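Local atomic coordinates of fat acid-binding protein (Eubacterium ventriosum, PDB entry 3NYI), a protein that binds stearic acid and is probably a lipid-binding protein of the DegV family. Residues 9-14 / 273-278; 32-37 / 49-54; 219-224 / 257-262. All coordinates share one frame; numbering follows the deposited sequence. Where two conformers were deposited one is given.

Interaction 1: residues 9-14 / 273-278; sequences SDSACD and GIVSAV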
# COMPACT_ATOMS: atom_id res chain seq x y z
N SER A 9 -2.34 10.50 -4.11
CA SER A 9 -2.05 9.51 -3.06
C SER A 9 -0.68 9.79 -2.49
O SER A 9 0.14 10.43 -3.16
CB SER A 9 -2.09 8.09 -3.63
OG SER A 9 -1.78 7.11 -2.63
N ASP A 10 -0.44 9.34 -1.26
CA ASP A 10 0.92 9.36 -0.72
C ASP A 10 1.67 8.19 -1.35
O ASP A 10 1.06 7.29 -1.94
CB ASP A 10 0.95 9.36 0.82
CG ASP A 10 0.39 8.07 1.44
OD1 ASP A 10 0.42 7.03 0.76
OD2 ASP A 10 -0.06 8.11 2.61
N SER A 11 2.99 8.21 -1.24
CA SER A 11 3.80 7.25 -1.99
C SER A 11 3.73 5.82 -1.47
O SER A 11 4.37 4.93 -2.03
CB SER A 11 5.26 7.72 -2.07
OG SER A 11 5.79 7.89 -0.77
N ALA A 12 2.95 5.58 -0.41
CA ALA A 12 2.85 4.23 0.13
C ALA A 12 2.09 3.30 -0.81
O ALA A 12 2.17 2.08 -0.65
CB ALA A 12 2.17 4.23 1.53
N CYS A 13 1.37 3.85 -1.78
CA CYS A 13 0.53 3.03 -2.68
C CYS A 13 1.35 2.21 -3.68
O CYS A 13 0.89 1.19 -4.21
CB CYS A 13 -0.49 3.91 -3.42
SG CYS A 13 0.26 4.98 -4.72
N ASP A 14 2.57 2.65 -3.96
CA ASP A 14 3.50 1.89 -4.81
C ASP A 14 3.02 1.67 -6.26
O ASP A 14 3.47 0.75 -6.94
CB ASP A 14 3.82 0.52 -4.17
CG ASP A 14 4.56 0.65 -2.86
OD1 ASP A 14 5.25 1.68 -2.66
OD2 ASP A 14 4.49 -0.29 -2.02
N GLY A 273 7.23 -0.68 -2.18
CA GLY A 273 8.05 0.52 -2.08
C GLY A 273 8.78 0.69 -0.77
O GLY A 273 8.64 -0.09 0.17
N ILE A 274 9.58 1.76 -0.73
CA ILE A 274 10.35 2.17 0.42
C ILE A 274 9.54 2.28 1.71
O ILE A 274 9.97 1.81 2.76
CB ILE A 274 11.00 3.53 0.12
CG1 ILE A 274 12.08 3.34 -0.96
CG2 ILE A 274 11.56 4.16 1.39
CD1 ILE A 274 12.77 4.66 -1.41
N VAL A 275 8.36 2.90 1.64
CA VAL A 275 7.54 3.06 2.85
C VAL A 275 7.32 1.70 3.57
O VAL A 275 7.51 1.59 4.78
CB VAL A 275 6.17 3.71 2.54
CG1 VAL A 275 5.28 3.71 3.80
CG2 VAL A 275 6.37 5.12 1.99
N SER A 276 6.91 0.68 2.83
CA SER A 276 6.71 -0.63 3.45
C SER A 276 8.02 -1.34 3.75
O SER A 276 8.17 -1.98 4.80
CB SER A 276 5.84 -1.54 2.57
OG SER A 276 4.53 -1.02 2.47
N ALA A 277 8.96 -1.26 2.82
CA ALA A 277 10.19 -2.04 2.95
C ALA A 277 11.02 -1.63 4.17
O ALA A 277 11.69 -2.48 4.77
CB ALA A 277 11.03 -1.95 1.67
N VAL A 278 10.99 -0.36 4.54
CA VAL A 278 11.72 0.07 5.72
C VAL A 278 11.20 -0.71 6.93
O VAL A 278 11.95 -1.04 7.85
CB VAL A 278 11.63 1.60 5.95
CG1 VAL A 278 12.01 1.96 7.38
CG2 VAL A 278 12.53 2.35 4.95
O HOH W 1 4.54 0.92 0.56
O HOH W 2 6.66 3.46 -0.94

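Interaction 2: residues 32-37 / 49-54; sequences VSFDGE and DECYQR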
# COMPACT_ATOMS: atom_id res chain seq x y z
N VAL A 32 12.56 8.82 3.62
CA VAL A 32 13.33 7.82 4.34
C VAL A 32 14.68 8.41 4.78
O VAL A 32 15.22 9.29 4.11
CB VAL A 32 13.53 6.56 3.50
CG1 VAL A 32 14.21 6.90 2.17
CG2 VAL A 32 14.33 5.53 4.26
N SER A 33 15.19 7.95 5.92
CA SER A 33 16.51 8.37 6.40
C SER A 33 17.29 7.15 6.85
O SER A 33 16.74 6.25 7.47
CB SER A 33 16.41 9.36 7.57
OG SER A 33 17.72 9.64 8.09
N PHE A 34 18.58 7.13 6.53
CA PHE A 34 19.44 6.04 6.95
C PHE A 34 20.23 6.35 8.21
O PHE A 34 20.60 5.45 8.96
CB PHE A 34 20.37 5.63 5.80
CG PHE A 34 19.61 5.23 4.58
CD1 PHE A 34 19.01 3.98 4.51
CD2 PHE A 34 19.44 6.11 3.52
CE1 PHE A 34 18.28 3.61 3.40
CE2 PHE A 34 18.72 5.74 2.41
CZ PHE A 34 18.13 4.49 2.35
N ASP A 35 20.47 7.63 8.47
CA ASP A 35 21.23 8.03 9.65
C ASP A 35 20.37 8.72 10.70
O ASP A 35 20.85 9.04 11.78
CB ASP A 35 22.41 8.93 9.26
CG ASP A 35 21.99 10.20 8.54
OD1 ASP A 35 20.78 10.54 8.55
OD2 ASP A 35 22.87 10.86 7.96
N GLY A 36 19.10 8.96 10.37
CA GLY A 36 18.21 9.66 11.27
C GLY A 36 18.35 11.17 11.24
O GLY A 36 17.65 11.87 11.97
N GLU A 37 19.26 11.68 10.41
CA GLU A 37 19.47 13.12 10.29
C GLU A 37 19.00 13.63 8.93
O GLU A 37 18.16 14.53 8.85
CB GLU A 37 20.95 13.47 10.48
CG GLU A 37 21.44 13.22 11.89
CD GLU A 37 20.61 13.96 12.93
OE1 GLU A 37 20.62 15.21 12.92
OE2 GLU A 37 19.95 13.29 13.75
N ASP A 49 14.91 0.95 -5.67
CA ASP A 49 15.95 -0.06 -5.75
C ASP A 49 17.18 0.26 -4.89
O ASP A 49 17.74 -0.64 -4.26
CB ASP A 49 16.34 -0.34 -7.22
CG ASP A 49 15.26 -1.13 -7.96
OD1 ASP A 49 14.23 -1.47 -7.34
OD2 ASP A 49 15.45 -1.43 -9.16
N GLU A 50 17.58 1.53 -4.83
CA GLU A 50 18.73 1.94 -4.02
C GLU A 50 18.49 1.66 -2.55
O GLU A 50 19.38 1.21 -1.83
CB GLU A 50 19.00 3.43 -4.15
CG GLU A 50 19.24 3.97 -5.53
CD GLU A 50 19.51 5.46 -5.48
OE1 GLU A 50 18.60 6.24 -5.83
OE2 GLU A 50 20.62 5.84 -5.07
N CYS A 51 17.28 1.97 -2.09
CA CYS A 51 16.95 1.76 -0.70
C CYS A 51 17.03 0.29 -0.32
O CYS A 51 17.58 -0.06 0.73
CB CYS A 51 15.55 2.31 -0.40
SG CYS A 51 15.10 2.27 1.34
N TYR A 52 16.48 -0.59 -1.15
CA TYR A 52 16.54 -2.01 -0.87
C TYR A 52 18.00 -2.45 -0.78
O TYR A 52 18.36 -3.28 0.06
CB TYR A 52 15.82 -2.81 -1.95
CG TYR A 52 14.32 -3.03 -1.72
CD1 TYR A 52 13.39 -2.06 -2.08
CD2 TYR A 52 13.85 -4.22 -1.18
CE1 TYR A 52 12.01 -2.28 -1.89
CE2 TYR A 52 12.48 -4.44 -0.99
CZ TYR A 52 11.57 -3.47 -1.34
OH TYR A 52 10.21 -3.69 -1.16
N GLN A 53 18.83 -1.90 -1.66
CA GLN A 53 20.25 -2.24 -1.69
C GLN A 53 20.94 -1.90 -0.38
O GLN A 53 21.67 -2.73 0.17
CB GLN A 53 20.97 -1.55 -2.85
CG GLN A 53 21.10 -2.40 -4.10
CD GLN A 53 21.81 -3.73 -3.85
OE1 GLN A 53 22.63 -3.86 -2.94
NE2 GLN A 53 21.48 -4.72 -4.67
N ARG A 54 20.72 -0.69 0.13
CA ARG A 54 21.32 -0.28 1.39
C ARG A 54 20.99 -1.29 2.48
O ARG A 54 21.85 -1.66 3.27
CB ARG A 54 20.85 1.11 1.80
CG ARG A 54 21.40 2.24 0.95
CD ARG A 54 22.90 2.39 1.15
NE ARG A 54 23.26 2.55 2.56
CZ ARG A 54 23.22 3.70 3.21
NH1 ARG A 54 22.84 4.81 2.59
NH2 ARG A 54 23.56 3.75 4.50

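Interaction 3: residues 219-224 / 257-262; sequences SVLQVA and ESTLDV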
# COMPACT_ATOMS: atom_id res chain seq x y z
N SER A 219 1.93 -21.11 2.32
CA SER A 219 0.95 -20.82 3.36
C SER A 219 0.22 -19.52 3.07
O SER A 219 -0.99 -19.43 3.30
CB SER A 219 1.59 -20.75 4.74
OG SER A 219 2.16 -21.99 5.09
N VAL A 220 0.96 -18.50 2.60
CA VAL A 220 0.32 -17.26 2.15
C VAL A 220 -0.80 -17.58 1.16
O VAL A 220 -1.91 -17.06 1.30
CB VAL A 220 1.34 -16.28 1.51
CG1 VAL A 220 0.61 -15.17 0.75
CG2 VAL A 220 2.23 -15.67 2.59
N LEU A 221 -0.50 -18.42 0.17
CA LEU A 221 -1.48 -18.77 -0.86
C LEU A 221 -2.68 -19.52 -0.28
O LEU A 221 -3.82 -19.30 -0.69
CB LEU A 221 -0.85 -19.62 -1.96
CG LEU A 221 0.08 -18.90 -2.95
CD1 LEU A 221 0.79 -19.91 -3.84
CD2 LEU A 221 -0.71 -17.92 -3.80
N GLN A 222 -2.43 -20.39 0.69
CA GLN A 222 -3.54 -21.14 1.27
C GLN A 222 -4.46 -20.23 2.09
O GLN A 222 -5.68 -20.38 2.05
CB GLN A 222 -3.04 -22.33 2.10
CG GLN A 222 -2.54 -23.46 1.22
CD GLN A 222 -3.55 -23.85 0.14
OE1 GLN A 222 -4.70 -24.19 0.44
NE2 GLN A 222 -3.12 -23.78 -1.11
N VAL A 223 -3.88 -19.27 2.81
CA VAL A 223 -4.70 -18.32 3.54
C VAL A 223 -5.53 -17.44 2.59
O VAL A 223 -6.70 -17.13 2.85
CB VAL A 223 -3.84 -17.42 4.46
CG1 VAL A 223 -4.69 -16.33 5.04
CG2 VAL A 223 -3.22 -18.25 5.57
N ALA A 224 -4.93 -17.02 1.48
CA ALA A 224 -5.67 -16.19 0.53
C ALA A 224 -6.79 -17.02 -0.10
O ALA A 224 -7.89 -16.52 -0.30
CB ALA A 224 -4.76 -15.66 -0.55
N GLU A 257 -1.47 -17.55 -9.73
CA GLU A 257 -2.46 -17.77 -10.77
C GLU A 257 -2.87 -19.24 -10.80
O GLU A 257 -4.04 -19.56 -10.94
CB GLU A 257 -1.93 -17.33 -12.14
CG GLU A 257 -1.81 -15.82 -12.29
CD GLU A 257 -1.52 -15.39 -13.72
OE1 GLU A 257 -1.10 -16.25 -14.52
OE2 GLU A 257 -1.72 -14.20 -14.04
N SER A 258 -1.87 -20.11 -10.67
CA SER A 258 -2.07 -21.55 -10.69
C SER A 258 -2.85 -22.01 -9.46
O SER A 258 -3.83 -22.76 -9.58
CB SER A 258 -0.70 -22.24 -10.73
OG SER A 258 -0.82 -23.63 -10.48
N THR A 259 -2.44 -21.57 -8.29
CA THR A 259 -3.06 -22.04 -7.05
C THR A 259 -4.48 -21.53 -6.88
O THR A 259 -5.39 -22.27 -6.48
CB THR A 259 -2.21 -21.69 -5.83
OG1 THR A 259 -0.91 -22.29 -5.96
CG2 THR A 259 -2.86 -22.20 -4.54
N LEU A 260 -4.69 -20.26 -7.21
CA LEU A 260 -5.99 -19.63 -7.03
C LEU A 260 -6.89 -19.76 -8.25
O LEU A 260 -8.09 -19.50 -8.17
CB LEU A 260 -5.81 -18.15 -6.68
CG LEU A 260 -4.93 -17.82 -5.48
CD1 LEU A 260 -5.11 -16.34 -5.13
CD2 LEU A 260 -5.26 -18.72 -4.31
N ASP A 261 -6.31 -20.15 -9.39
CA ASP A 261 -7.04 -20.22 -10.65
C ASP A 261 -7.62 -18.85 -11.00
O ASP A 261 -8.82 -18.69 -11.24
CB ASP A 261 -8.16 -21.26 -10.58
CG ASP A 261 -8.80 -21.51 -11.93
OD1 ASP A 261 -8.07 -21.45 -12.95
OD2 ASP A 261 -10.02 -21.76 -11.99
N VAL A 262 -6.75 -17.84 -11.00
CA VAL A 262 -7.15 -16.51 -11.43
C VAL A 262 -6.10 -15.96 -12.37
O VAL A 262 -5.02 -16.52 -12.52
CB VAL A 262 -7.29 -15.55 -10.23
CG1 VAL A 262 -8.30 -16.10 -9.24
CG2 VAL A 262 -5.93 -15.34 -9.56

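Interaction 1: residues 9-14 / 273-278
The flat group of this contact is the Asp14 carboxylate, which has the backbone of Gly273 over one face. Gly273 N sits well above the carboxylate plane, about 60° out of it, and gives a hydrogen bond of 2.8 Å to Asp14 OD2 that is close to straight, with an N-H...O angle of 162°. Water 1 comes to the same oxygen from the opposite face, and Thr128 OG1 also bonds to it, so OD2 is gripped three times. Water 2 lies beyond the other oxygen, 2.8 Å from Asp14 OD1, to which it probably donates. The fit here is close, Gly273 CA standing 3.1 Å from Asp14 OD1, and a side chain on Gly273 would run into that oxygen.

Gly273 is the N-cap residue of helix 274-280. Water 2 accepts from Val275 N at 3.1 Å, linking the carboxylate to this helix start, whose polarity would probably stabilise the negative charge. Water 1 ties Asp14 and Ala12 O to Ser276 OG, 2.7 Å away.

Beside this polar patch, Val275 supplies the apolar part. With CG1 anti to its backbone N (chi1 174°), Val275 rests CG1 on Ala12 CB at 3.9 Å and turns CG2 toward Ser11 OG, a hydroxyl held by Asp42 and Leu30 N. Val275 also touches the bound stearic acid, so the contact borders the lipid pocket. An Asx turn, Asp10 OD1 accepting from Ala12 N, shapes the chain here.

Residues 11-13 form a short 3-10 turn where strand 6-10 ends between its parallel neighbours 25-33 and 87-91; helix 128-143 packs against Ala12 and Cys13, while helix 48-57 meets helix 274-280 through Ile274 and Ala277.

Interaction 2: residues 32-37 / 49-54
Phe34, just past the end of strand 25-33, projects onto helix 48-57, where Arg54 and Cys51 receive it. Its CB already meets the arginine, 3.9 Å from Arg54 NH2. One atom further out, Phe34 CG lies 3.8 Å from Arg54 NH1, which stands over one face of the ring, offset toward the rim. The guanidinium is tilted 34° from the ring plane, and Arg54 CZ is 4.5 Å from the Phe34 centroid, a cation-pi contact. Bends at chi2 and chi3 fold the arginine chain back over the ring; since Arg54 was deposited in two conformers, this cation-pi contact describes only the one given. Segment 32-37 leads strand 25-33 into the turn before its antiparallel partner 39-41, a beta-hairpin whose loop holds an Asx turn, Glu37 N donating to Asp35 OD1.

Farther along the ring, Phe34 CE1 touches the aliphatic root of the arginine, 3.9 Å from Arg54 CB. At the tip, Phe34 CZ is 3.9 Å from Cys51 SG, a sulfur-aromatic contact made at the ring's edge. Were Phe34 replaced by an alanine, the Arg54 guanidinium would probably lose the ring face beneath it, and a gap would be likely to open beside Cys51, Ile46 and Leu61. Inward of the ring, Val32 CG2 approaches the same sulfur more loosely, at 4.4 Å.

Interaction 3: residues 219-224 / 257-262
Leu221 and Thr259 make the close part of this contact between helices 213-231 and 246-260. Leu221 CD1 comes to 3.6 Å from Thr259 OG1 and 4.0 Å from Thr259 CB, the two side chains crossing at a slant. The hydroxyl is not seeking a partner across the interface: with OG1 beside its own backbone N (chi1 -59°), Thr259 turns it back along the helix to Glu255 O, so its bonding need is met there and the leucine methyl meets it by packing alone. Leu221 is further enclosed by Phe252, Glu255 and Val256 of the same facing helix. On the inner side Leu260 also points across, and its CD2 lies 3.9 Å from the backbone oxygen Leu221 O, so that a methyl group rests on the body of the first helix.

Both helices lie on one face of a mixed beta-sheet. Val220, Ala224 and Leu260 all reach Leu287 on strand 285-291, which puts a shared apolar layer beneath the pair. Helix 246-260 is also the connection of a beta-alpha-beta crossover, joining the parallel neighbouring strands 236-242 and 270-271.

Toward solvent the contact thins out. Gln222 starts away from the other helix, and a bend at chi2 (-51°) brings its amide back toward the other helix, at about a right angle to the threonine. Gln222 NE2 then comes to 3.8 Å from Thr259 CG2, a touch of a polar end on a methyl with little area behind it. That same methyl is 4.2 Å from Leu221 CB, bridging the buried and exposed sides. Asp261, exposed, has a positive phi (58°), and Val262 N gives a backbone bond to Glu257 O.

How the interactions relate
Interactions 1 and 2 adjoin, their centres 13 Å apart. Helix 274-280 joins them: Ala277 CB lies 3.4 Å from Tyr52 CZ, and Ile274 CG2 3.8 Å from Val32 CB. They also share a sheet, in which strands 6-10 and 25-33 are neighbours. Interaction 3 joins two helices that pack on the other sheet, and stands apart, its centre 24 Å from that of interaction 1 and 33 Å from that of interaction 2. Distance from the bound stearic acid separates them too: the side chain of Val275 is about 4 Å from the lipid, that of Val32 about 9 Å and that of Leu221 about 11 Å, so among the three only interaction 1 borders the pocket directly.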